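Local coordinates for gala protein type 1, 3 or 4 (Legionella pneumophila subsp. pneumophila, PDB 4XA9) that may bind small GTPases through a leucine-rich repeat scaffold and act as a GTPase activator, at residues 37-40 with 44-47; 58-63 with 72-77; 133-136 with 142-145; 225-230 with 239-244. One frame throughout, in Å; residues are numbered along the deposited sequence.

Contact 1: residues 37-40 with 44-47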
# COMPACT_ATOMS: atom_id res chain seq x y z
N GLU A 37 10.50 -24.25 -16.91
CA GLU A 37 10.96 -25.63 -16.93
C GLU A 37 10.62 -26.31 -15.62
O GLU A 37 10.11 -27.43 -15.60
CB GLU A 37 12.46 -25.69 -17.19
CG GLU A 37 12.81 -26.45 -18.43
CD GLU A 37 14.28 -26.80 -18.50
OE1 GLU A 37 15.11 -26.07 -17.91
OE2 GLU A 37 14.59 -27.82 -19.15
N PHE A 38 10.91 -25.62 -14.52
CA PHE A 38 10.61 -26.16 -13.20
C PHE A 38 9.11 -26.36 -13.01
O PHE A 38 8.68 -27.37 -12.45
CB PHE A 38 11.17 -25.23 -12.11
CG PHE A 38 11.00 -25.75 -10.72
CD1 PHE A 38 11.92 -26.63 -10.17
CD2 PHE A 38 9.92 -25.35 -9.94
CE1 PHE A 38 11.78 -27.11 -8.88
CE2 PHE A 38 9.77 -25.82 -8.65
CZ PHE A 38 10.70 -26.70 -8.12
N LEU A 39 8.31 -25.40 -13.48
CA LEU A 39 6.85 -25.49 -13.35
C LEU A 39 6.30 -26.63 -14.20
O LEU A 39 5.36 -27.31 -13.79
CB LEU A 39 6.19 -24.17 -13.75
CG LEU A 39 6.45 -23.00 -12.79
CD1 LEU A 39 5.98 -21.70 -13.41
CD2 LEU A 39 5.75 -23.23 -11.45
N GLN A 40 6.88 -26.85 -15.38
CA GLN A 40 6.46 -27.95 -16.25
C GLN A 40 6.79 -29.30 -15.64
O GLN A 40 6.08 -30.28 -15.85
CB GLN A 40 7.11 -27.81 -17.63
CG GLN A 40 6.50 -26.70 -18.46
CD GLN A 40 7.35 -26.32 -19.64
OE1 GLN A 40 8.54 -26.65 -19.71
NE2 GLN A 40 6.74 -25.62 -20.60
N ALA A 44 1.51 -29.65 -10.69
CA ALA A 44 0.57 -29.37 -9.61
C ALA A 44 0.69 -27.92 -9.10
O ALA A 44 -0.23 -27.40 -8.48
CB ALA A 44 0.78 -30.34 -8.47
N ILE A 45 1.82 -27.27 -9.37
CA ILE A 45 1.96 -25.86 -9.00
C ILE A 45 1.10 -25.00 -9.92
O ILE A 45 1.43 -24.83 -11.10
CB ILE A 45 3.43 -25.39 -9.07
CG1 ILE A 45 4.34 -26.33 -8.29
CG2 ILE A 45 3.54 -23.97 -8.53
CD1 ILE A 45 5.81 -25.95 -8.32
N THR A 46 -0.01 -24.48 -9.41
CA THR A 46 -0.92 -23.70 -10.25
C THR A 46 -1.03 -22.28 -9.73
O THR A 46 -1.78 -21.46 -10.25
CB THR A 46 -2.31 -24.35 -10.33
OG1 THR A 46 -2.86 -24.47 -9.01
CG2 THR A 46 -2.20 -25.75 -10.94
N SER A 47 -0.27 -22.00 -8.67
CA SER A 47 -0.23 -20.66 -8.11
C SER A 47 1.21 -20.19 -7.99
O SER A 47 2.08 -20.90 -7.46
CB SER A 47 -0.93 -20.63 -6.74
OG SER A 47 -0.39 -21.60 -5.86
O HOH W 1 3.31 -25.87 -12.90

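Contact 2: residues 58-63 with 72-77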
# COMPACT_ATOMS: atom_id res chain seq x y z
N ASN A 58 9.18 -8.69 -22.07
CA ASN A 58 9.87 -9.82 -22.70
C ASN A 58 9.82 -11.08 -21.84
O ASN A 58 9.75 -12.19 -22.36
CB ASN A 58 11.32 -9.44 -23.00
CG ASN A 58 11.43 -8.55 -24.22
OD1 ASN A 58 10.55 -8.54 -25.08
ND2 ASN A 58 12.52 -7.79 -24.30
N GLY A 59 9.85 -10.89 -20.53
CA GLY A 59 9.76 -12.01 -19.61
C GLY A 59 8.39 -12.62 -19.64
O GLY A 59 8.24 -13.84 -19.54
N VAL A 60 7.37 -11.77 -19.76
CA VAL A 60 6.00 -12.23 -19.89
C VAL A 60 5.83 -13.07 -21.16
O VAL A 60 5.20 -14.13 -21.12
CB VAL A 60 5.01 -11.05 -19.93
CG1 VAL A 60 3.61 -11.54 -20.26
CG2 VAL A 60 5.01 -10.32 -18.59
N LYS A 61 6.40 -12.61 -22.27
CA LYS A 61 6.35 -13.37 -23.53
C LYS A 61 6.94 -14.77 -23.37
O LYS A 61 6.52 -15.70 -24.06
CB LYS A 61 7.10 -12.63 -24.65
CG LYS A 61 6.37 -11.40 -25.16
CD LYS A 61 7.10 -10.79 -26.35
CE LYS A 61 6.31 -9.62 -26.92
NZ LYS A 61 7.00 -9.02 -28.10
N LEU A 62 7.90 -14.90 -22.47
CA LEU A 62 8.56 -16.18 -22.23
C LEU A 62 7.77 -17.04 -21.26
O LEU A 62 8.03 -18.23 -21.12
CB LEU A 62 9.97 -15.95 -21.68
CG LEU A 62 10.90 -15.26 -22.68
CD1 LEU A 62 12.26 -14.97 -22.07
CD2 LEU A 62 11.05 -16.13 -23.92
N PHE A 63 6.80 -16.42 -20.59
CA PHE A 63 6.03 -17.14 -19.59
C PHE A 63 4.68 -17.62 -20.09
O PHE A 63 4.23 -18.72 -19.75
CB PHE A 63 5.82 -16.26 -18.36
CG PHE A 63 4.94 -16.89 -17.32
CD1 PHE A 63 5.47 -17.82 -16.43
CD2 PHE A 63 3.60 -16.57 -17.23
CE1 PHE A 63 4.67 -18.42 -15.48
CE2 PHE A 63 2.79 -17.17 -16.28
CZ PHE A 63 3.33 -18.09 -15.41
N LEU A 72 -1.61 -15.92 -10.75
CA LEU A 72 -0.30 -15.31 -10.95
C LEU A 72 -0.21 -13.96 -10.26
O LEU A 72 -1.02 -13.06 -10.51
CB LEU A 72 -0.00 -15.15 -12.45
CG LEU A 72 1.27 -14.32 -12.72
CD1 LEU A 72 2.51 -15.08 -12.25
CD2 LEU A 72 1.39 -13.92 -14.19
N ASN A 73 0.76 -13.83 -9.37
CA ASN A 73 1.12 -12.54 -8.79
C ASN A 73 2.42 -12.06 -9.42
O ASN A 73 3.49 -12.59 -9.13
CB ASN A 73 1.28 -12.63 -7.27
CG ASN A 73 1.59 -11.28 -6.61
OD1 ASN A 73 1.87 -10.28 -7.29
ND2 ASN A 73 1.57 -11.26 -5.29
N ILE A 74 2.33 -11.06 -10.29
CA ILE A 74 3.53 -10.48 -10.88
C ILE A 74 3.57 -8.98 -10.60
O ILE A 74 4.12 -8.19 -11.37
CB ILE A 74 3.60 -10.80 -12.41
CG1 ILE A 74 5.03 -10.59 -12.93
CG2 ILE A 74 2.53 -10.04 -13.20
CD1 ILE A 74 5.26 -11.12 -14.34
N SER A 75 3.01 -8.59 -9.46
CA SER A 75 3.02 -7.19 -9.05
C SER A 75 4.45 -6.72 -8.78
O SER A 75 5.35 -7.52 -8.58
CB SER A 75 2.15 -6.97 -7.80
OG SER A 75 2.62 -7.68 -6.67
N HIS A 76 4.65 -5.40 -8.82
CA HIS A 76 5.94 -4.78 -8.54
C HIS A 76 7.05 -5.32 -9.43
O HIS A 76 8.12 -5.71 -8.96
CB HIS A 76 6.31 -4.95 -7.07
CG HIS A 76 5.36 -4.28 -6.13
ND1 HIS A 76 5.50 -2.97 -5.74
CD2 HIS A 76 4.25 -4.75 -5.51
CE1 HIS A 76 4.52 -2.65 -4.92
NE2 HIS A 76 3.74 -3.71 -4.76
N ASN A 77 6.77 -5.36 -10.73
CA ASN A 77 7.78 -5.59 -11.74
C ASN A 77 7.77 -4.42 -12.72
O ASN A 77 7.41 -3.31 -12.34
CB ASN A 77 7.55 -6.92 -12.45
CG ASN A 77 8.02 -8.11 -11.62
OD1 ASN A 77 9.19 -8.49 -11.68
ND2 ASN A 77 7.11 -8.70 -10.85

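Contact 3: residues 133-136 with 142-145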
# COMPACT_ATOMS: atom_id res chain seq x y z
N GLY A 133 -13.31 2.59 -18.21
CA GLY A 133 -14.27 2.38 -19.29
C GLY A 133 -14.11 1.02 -19.93
O GLY A 133 -15.09 0.34 -20.25
N TYR A 134 -12.86 0.61 -20.13
CA TYR A 134 -12.57 -0.70 -20.70
C TYR A 134 -13.03 -1.81 -19.76
O TYR A 134 -13.61 -2.81 -20.20
CB TYR A 134 -11.08 -0.84 -20.98
CG TYR A 134 -10.52 0.18 -21.95
CD1 TYR A 134 -11.29 0.67 -23.00
CD2 TYR A 134 -9.22 0.65 -21.82
CE1 TYR A 134 -10.77 1.60 -23.89
CE2 TYR A 134 -8.69 1.57 -22.70
CZ TYR A 134 -9.47 2.04 -23.73
OH TYR A 134 -8.92 2.96 -24.60
N LEU A 135 -12.76 -1.63 -18.47
CA LEU A 135 -13.05 -2.64 -17.47
C LEU A 135 -14.55 -2.76 -17.24
O LEU A 135 -15.04 -3.80 -16.79
CB LEU A 135 -12.33 -2.32 -16.16
CG LEU A 135 -10.81 -2.47 -16.18
CD1 LEU A 135 -10.18 -1.83 -14.95
CD2 LEU A 135 -10.45 -3.94 -16.24
N ALA A 136 -15.28 -1.70 -17.57
CA ALA A 136 -16.73 -1.69 -17.43
C ALA A 136 -17.38 -2.69 -18.39
O ALA A 136 -18.53 -3.07 -18.21
CB ALA A 136 -17.27 -0.30 -17.67
N LYS A 142 -14.19 -9.64 -9.69
CA LYS A 142 -13.52 -8.83 -8.68
C LYS A 142 -12.41 -7.99 -9.29
O LYS A 142 -11.58 -8.50 -10.05
CB LYS A 142 -12.94 -9.72 -7.58
CG LYS A 142 -12.08 -8.96 -6.57
CD LYS A 142 -11.55 -9.87 -5.46
CE LYS A 142 -10.69 -9.09 -4.47
NZ LYS A 142 -10.22 -9.94 -3.35
N ILE A 143 -12.39 -6.70 -8.96
CA ILE A 143 -11.32 -5.80 -9.39
C ILE A 143 -10.85 -4.94 -8.22
O ILE A 143 -11.65 -4.36 -7.48
CB ILE A 143 -11.76 -4.84 -10.53
CG1 ILE A 143 -12.78 -5.49 -11.47
CG2 ILE A 143 -10.54 -4.39 -11.35
CD1 ILE A 143 -13.16 -4.60 -12.65
N ASP A 144 -9.53 -4.86 -8.05
CA ASP A 144 -8.91 -3.98 -7.08
C ASP A 144 -8.13 -2.92 -7.84
O ASP A 144 -7.17 -3.24 -8.54
CB ASP A 144 -8.01 -4.76 -6.12
CG ASP A 144 -7.55 -3.93 -4.92
OD1 ASP A 144 -7.39 -2.69 -5.06
OD2 ASP A 144 -7.34 -4.52 -3.84
N LEU A 145 -8.55 -1.66 -7.70
CA LEU A 145 -7.96 -0.57 -8.47
C LEU A 145 -7.39 0.56 -7.62
O LEU A 145 -7.29 1.69 -8.08
CB LEU A 145 -9.01 0.01 -9.43
CG LEU A 145 -9.45 -0.94 -10.54
CD1 LEU A 145 -10.65 -0.38 -11.31
CD2 LEU A 145 -8.27 -1.20 -11.48

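Contact 4: residues 225-230 with 239-244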
# COMPACT_ATOMS: atom_id res chain seq x y z
N ALA A 225 -23.45 12.17 11.16
CA ALA A 225 -24.77 12.11 10.54
C ALA A 225 -24.79 11.02 9.48
O ALA A 225 -25.72 10.22 9.42
CB ALA A 225 -25.13 13.46 9.93
N GLY A 226 -23.75 11.00 8.64
CA GLY A 226 -23.60 9.97 7.63
C GLY A 226 -23.47 8.59 8.25
O GLY A 226 -24.05 7.62 7.76
N LYS A 227 -22.70 8.51 9.32
CA LYS A 227 -22.54 7.25 10.05
C LYS A 227 -23.90 6.74 10.52
O LYS A 227 -24.20 5.56 10.39
CB LYS A 227 -21.60 7.43 11.24
CG LYS A 227 -21.58 6.26 12.21
CD LYS A 227 -20.67 6.55 13.39
CE LYS A 227 -20.82 5.50 14.49
NZ LYS A 227 -20.47 4.14 14.00
N LYS A 228 -24.71 7.65 11.07
CA LYS A 228 -26.03 7.25 11.55
C LYS A 228 -26.87 6.67 10.42
O LYS A 228 -27.51 5.64 10.58
CB LYS A 228 -26.75 8.43 12.21
CG LYS A 228 -28.12 8.05 12.73
CD LYS A 228 -28.38 8.62 14.11
CE LYS A 228 -27.39 8.09 15.12
NZ LYS A 228 -27.67 8.57 16.49
N ILE A 229 -26.84 7.33 9.26
CA ILE A 229 -27.55 6.84 8.07
C ILE A 229 -27.05 5.47 7.60
O ILE A 229 -27.84 4.57 7.32
CB ILE A 229 -27.43 7.84 6.90
CG1 ILE A 229 -28.08 9.17 7.27
CG2 ILE A 229 -28.07 7.27 5.64
CD1 ILE A 229 -27.98 10.21 6.17
N LEU A 230 -25.73 5.33 7.50
CA LEU A 230 -25.12 4.08 7.05
C LEU A 230 -25.50 2.92 7.97
O LEU A 230 -25.75 1.81 7.50
CB LEU A 230 -23.60 4.22 6.97
CG LEU A 230 -23.03 5.11 5.86
CD1 LEU A 230 -21.53 5.30 6.02
CD2 LEU A 230 -23.35 4.55 4.48
N LEU A 239 -18.90 -2.79 8.06
CA LEU A 239 -18.89 -1.36 7.75
C LEU A 239 -17.66 -0.71 8.35
O LEU A 239 -17.46 -0.76 9.56
CB LEU A 239 -20.16 -0.70 8.30
CG LEU A 239 -20.30 0.81 8.06
CD1 LEU A 239 -20.45 1.10 6.57
CD2 LEU A 239 -21.47 1.37 8.84
N ASP A 240 -16.82 -0.11 7.51
CA ASP A 240 -15.61 0.56 8.00
C ASP A 240 -15.64 2.06 7.74
O ASP A 240 -15.74 2.51 6.59
CB ASP A 240 -14.36 -0.05 7.36
CG ASP A 240 -13.08 0.65 7.80
OD1 ASP A 240 -13.02 1.10 8.96
OD2 ASP A 240 -12.14 0.75 6.98
N LEU A 241 -15.53 2.83 8.81
CA LEU A 241 -15.55 4.28 8.71
C LEU A 241 -14.36 4.94 9.40
O LEU A 241 -14.34 6.15 9.56
CB LEU A 241 -16.84 4.82 9.32
CG LEU A 241 -18.11 4.50 8.54
CD1 LEU A 241 -19.32 4.84 9.39
CD2 LEU A 241 -18.14 5.30 7.24
N ILE A 242 -13.39 4.13 9.81
CA ILE A 242 -12.18 4.63 10.46
C ILE A 242 -11.57 5.80 9.70
O ILE A 242 -11.41 5.74 8.48
CB ILE A 242 -11.11 3.51 10.59
CG1 ILE A 242 -11.58 2.43 11.57
CG2 ILE A 242 -9.76 4.10 11.01
CD1 ILE A 242 -10.62 1.27 11.69
N GLY A 243 -11.23 6.87 10.40
CA GLY A 243 -10.51 7.96 9.78
C GLY A 243 -11.36 9.08 9.22
O GLY A 243 -10.84 10.09 8.74
N ASN A 244 -12.68 8.90 9.27
CA ASN A 244 -13.62 9.98 8.93
C ASN A 244 -13.78 10.95 10.09
O ASN A 244 -13.64 10.56 11.26
CB ASN A 244 -14.99 9.41 8.54
CG ASN A 244 -14.98 8.72 7.20
OD1 ASN A 244 -15.03 9.37 6.16
ND2 ASN A 244 -14.93 7.39 7.22

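Contact 1: residues 37-40 with 44-47
Leu39, on the helix that spans residues 32-41, lies 6.6 Å from Ile45 between CA atoms, the nearest backbone approach of the helical turn 37-40 to the loop residues 44-46 that lead into the strand. The chain turns out of the helix within a few residues and heads off at a steep angle to it into strand 47-49, so the two segments meet within a short helix-to-strand connection. Where the backbones come close, a water molecule lies within hydrogen-bonding distance of Leu39 O (2.7 Å) and Ile45 O (2.8 Å).

Ile45 is the residue that both helical side chains meet. Its CG2, which stands anti to the backbone N, makes the closest approach to Leu39, 3.7 Å from CD2 of that leucine, and the side chains of Leu39 and Ile45 cross at about a right angle. The longer branch of Ile45, turned beside the backbone N (chi1 -52°) and then extended, carries CD1 out to Phe38 CE2 at 4.0 Å and also lies by Leu39 CD2. That methyl approaches the ring obliquely, and the aromatic side chain likewise runs roughly perpendicular to the isoleucine. Phe38 reaches this place because its CG is anti to the backbone N (chi1 -176°). Leu20 on strand 19-21 touches all three side chains, and the Phe38 ring also meets that of His42.

Direct side-chain contact here is thus wholly apolar, with Leu39 and Ile45 buried, while the water can mediate between two backbone carbonyls, both acceptors, that could not bond to each other.

Contact 2: residues 58-63 with 72-77
Val60, on helix 57-63, is the first residue of segment 58-63 to touch segment 72-77: its CG2 methyl lies 4.3 Å from Ile74 CD1, the end of an extended isoleucine side chain pointing back at the helix. The same valine also packs on Trp86 and Leu87 of helix 80-87. One turn later comes Phe63, whose backbone N bonds to Val60 O at 2.8 Å. Its CG is anti to the backbone N (chi1 175°), and the ring extends toward the strand, where CE2 meets Leu72 CD2 at 4.1 Å. The methyl approaches the ring obliquely, the two side chains sliding past each other in opposite directions. Ile32 and Cys36 of helix 32-41 also touch Phe63.

Beyond Leu72, Asn73 and Ser75 turn their polar groups away from the helix. Asn73 OD1 accepts from Ser75 N at 3.0 Å, closing an Asx turn, and also from Ser75 OG at 2.8 Å, the hydroxyl lying in the carbonyl plane on a lone pair. Asn77 turns back on the Ile74 side, where its ND2 donates to Ile74 O (3.1 Å) from above the plane of that carbonyl; its amide also bonds to Ile55 N and Leu50 O in the preceding turn.

The chemistry is therefore divided: apolar tips join the helix to the strand and the first residue beyond it, in rather loose contact, whereas amide and hydroxyl groups fix the shape of the chain as it leaves the strand.

Contact 3: residues 133-136 with 142-145
Leu135, on helix 129-135, meets Ile143 on strand 142-144 and Leu145 just beyond it with different parts of itself. Its CD1 comes tip to tip with Leu145, at 3.9 Å from Leu145 CD1 and 4.0 Å from Leu145 CD2, so one methyl faces both ends of the fork. In each leucine CG lies beside the backbone N and anti to the carbonyl carbon (chi1 -70° in Leu135, -67° in Leu145), which turns the two branched ends to one another.

Ile143 supplies the second surface. Its CD1 approaches the base of the leucine, 4.3 Å from Leu135 CB, a more distant contact than the one between the tips. The backbones stay well apart, with 8.8 Å between Leu135 CA and Ile143 CA, and the contact is made by side chains.

Helix and strand here are the last two elements of a beta-alpha-beta unit that begins with strand 119-121, one of the successive crossovers of the leucine-rich repeat fold. Ile143 and Leu145 alternate along the chain with Asp144, whose side chain lies on the other side of the strand and carries a hydrogen bond to Cys146 N. Neighbouring turns close over Leu135: Val108 and Ala112 of helix 104-113 touch it, as does Leu158 of helix 151-159, which also packs on Leu145. The carbonyl of Leu135 accepts hydrogen bonds from Ser138 OG and Asn161 ND2.

Contact 4: residues 225-230 with 239-244
Lys227 takes part in this otherwise leucine-lined contact through the hydrocarbon part of its side chain: its CB and CG each lie 3.9 Å from Leu241 CD1, the side chains crossing obliquely. The charged end goes elsewhere. In the conformer described, one of two, the chain is extended as far as CE and then bends at the last torsion (chi4 61°), and NZ forms a salt bridge with Glu231. Ile246 touches both Lys227 and Leu241.

Leu230, one turn further along helix 224-230, is the buried residue of the group. Its CD1 packs on Leu241 CD2 at 3.6 Å, while its CB meets Leu239 CD2 at 4.0 Å. Of the two methyls of Leu241, CD2 makes the closest approach to Leu230, while CD1 touches the lysine stem and also lies near Leu230 CD1. Thr203 and Phe206 of helix 203-207 also touch Leu230.

At the strand's end the chain is folded by its own polar groups. Asp240 OD1 accepts from Ile242 N at 3.2 Å in an Asx turn, the donor coming from above the carboxylate plane. Overlapping it is a type II beta turn from Leu241 to Asn244, with Gly243 at a positive phi of 93°. Leu241 O is gripped twice from one face of its plane, by Asn244 N (3.2 Å) and Asn244 ND2 (2.7 Å), and the same asparagine amide bonds to Leu217 O and Asn220 N of the preceding turn.

Inward leucines on a short strand, followed by an asparagine whose amide ties successive turns together, are the hallmark of the leucine-rich repeat solenoid.

The four contacts follow one another along the chain, each closing before the next opens, and mark successive places on an elongated solenoid. Contact 1 lies near one end and contact 4 near the other, their centres 45 Å apart on opposite sides of the chain's centre; contact 3 is the most central. Contacts 1 and 2, with centres 15 Å apart, meet directly where Leu39 CD1 packs on Phe63 CE1 at 4.1 Å. Contacts 2, 3 and 4 each join a helix to a strand of the same long, largely parallel sheet. Repeated helix-to-strand packing of this kind builds one continuous apolar core between the row of helices and the sheet.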